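PDB 2HTA: putative enzyme related to aldose 1-epimerase from Salmonella typhimurium, which probably interconverts the alpha and beta anomers of glucose 6-phosphate and related hexose 6-phosphates, acting as a hexose-6-phosphate 1-epimerase. Local coordinates for residues Asn128-Leu132 / Phe156-Lys160. Numbering follows the deposited sequence.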
# COMPACT_ATOMS: atom_id res chain seq x y z
N ASN A 128 -11.13 -20.51 -2.00
CA ASN A 128 -11.56 -19.10 -1.94
C ASN A 128 -10.39 -18.10 -2.19
O ASN A 128 -10.61 -17.00 -2.69
CB ASN A 128 -12.19 -18.77 -0.58
CG ASN A 128 -13.44 -19.59 -0.33
OD1 ASN A 128 -14.19 -19.84 -1.26
ND2 ASN A 128 -13.65 -19.99 0.89
N GLY A 129 -9.18 -18.50 -1.87
CA GLY A 129 -8.06 -17.59 -2.16
C GLY A 129 -6.82 -18.07 -1.44
O GLY A 129 -6.69 -19.29 -1.18
N VAL A 130 -5.90 -17.13 -1.10
CA VAL A 130 -4.58 -17.50 -0.60
C VAL A 130 -4.21 -16.61 0.59
O VAL A 130 -4.60 -15.43 0.61
CB VAL A 130 -3.49 -17.36 -1.70
CG1 VAL A 130 -2.14 -17.86 -1.20
CG2 VAL A 130 -3.86 -18.17 -2.94
N MET A 131 -3.53 -17.17 1.57
CA MET A 131 -2.98 -16.36 2.70
C MET A 131 -1.49 -16.42 2.62
O MET A 131 -0.96 -17.51 2.37
CB MET A 131 -3.38 -17.01 4.05
CG MET A 131 -4.89 -17.09 4.35
SD MET A 131 -5.10 -18.02 5.96
CE MET A 131 -4.09 -17.03 7.11
N LEU A 132 -0.79 -15.32 2.92
CA LEU A 132 0.68 -15.34 2.84
C LEU A 132 1.23 -14.53 4.01
O LEU A 132 0.64 -13.51 4.40
CB LEU A 132 1.18 -14.66 1.55
CG LEU A 132 0.74 -15.18 0.17
CD1 LEU A 132 -0.54 -14.48 -0.23
CD2 LEU A 132 1.86 -14.83 -0.83
N PHE A 156 -1.08 -11.28 4.52
CA PHE A 156 -2.05 -10.93 3.49
C PHE A 156 -3.08 -12.01 3.34
O PHE A 156 -2.75 -13.18 3.48
CB PHE A 156 -1.35 -10.80 2.15
CG PHE A 156 -0.34 -9.71 2.12
CD1 PHE A 156 0.95 -9.94 2.59
CD2 PHE A 156 -0.71 -8.43 1.70
CE1 PHE A 156 1.92 -8.88 2.57
CE2 PHE A 156 0.27 -7.39 1.65
CZ PHE A 156 1.55 -7.63 2.11
N LYS A 157 -4.32 -11.63 3.03
CA LYS A 157 -5.37 -12.59 2.59
C LYS A 157 -5.88 -12.08 1.27
O LYS A 157 -6.39 -10.98 1.22
CB LYS A 157 -6.48 -12.62 3.64
CG LYS A 157 -6.02 -13.11 4.96
CD LYS A 157 -7.26 -13.52 5.80
CE LYS A 157 -6.86 -14.14 7.12
NZ LYS A 157 -8.10 -14.40 7.91
N VAL A 158 -5.67 -12.81 0.16
CA VAL A 158 -6.10 -12.31 -1.12
C VAL A 158 -7.15 -13.24 -1.68
O VAL A 158 -6.93 -14.43 -1.79
CB VAL A 158 -4.93 -12.06 -2.15
CG1 VAL A 158 -3.99 -10.98 -1.58
CG2 VAL A 158 -4.11 -13.34 -2.39
N GLY A 159 -8.31 -12.69 -1.94
CA GLY A 159 -9.43 -13.45 -2.42
C GLY A 159 -10.47 -12.53 -2.94
O GLY A 159 -10.19 -11.57 -3.66
N LYS A 160 -11.73 -12.80 -2.59
CA LYS A 160 -12.84 -11.85 -2.90
C LYS A 160 -12.60 -10.47 -2.24
O LYS A 160 -13.00 -9.42 -2.77
CB LYS A 160 -14.15 -12.47 -2.35
CG LYS A 160 -15.38 -11.60 -2.53
CD LYS A 160 -16.70 -12.34 -2.11
CE LYS A 160 -16.63 -12.75 -0.66
NZ LYS A 160 -17.96 -13.15 0.00
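On the inward face of this antiparallel strand pair, Val158 supplies the central bump: its CG2 methyl fits between Val130 and Leu132, 4.1 Å from Val130 CB and 4.3 Å from Leu132 CD1. Leu132 CD1 also reaches the base of Phe156 (4.5 Å to CB), while the Phe156 ring leads away from segment 128-132, its edge still near Leu132 O, and meets Phe55 edge-to-face. Strand 41-48 closes over this layer, with Val46 and His48 against Val130 and Ile44 against Leu132. The outward face carries Met131 and Lys157, side by side from CG against CG (4.2 Å) to CE against CE (4.0 Å). Two hydrogen-bonded pairs fix this register, Val130 N to Val158 O (3.0 Å) and Val158 N to Val130 O (2.9 Å), Leu132 N to Phe156 O (3.0 Å) and Phe156 N to Leu132 O (2.8 Å). Beyond them Gly129 faces Gly159 (CA to CA 4.4 Å); a CB on Gly129 would point into Val158 O, and its backbone angles also call for glycine. Flanked by strands 119-125 and 162-169, the pair belongs to an antiparallel sheet packed against a second one, the beta-sandwich architecture characteristic of the galactose mutarotase-like fold.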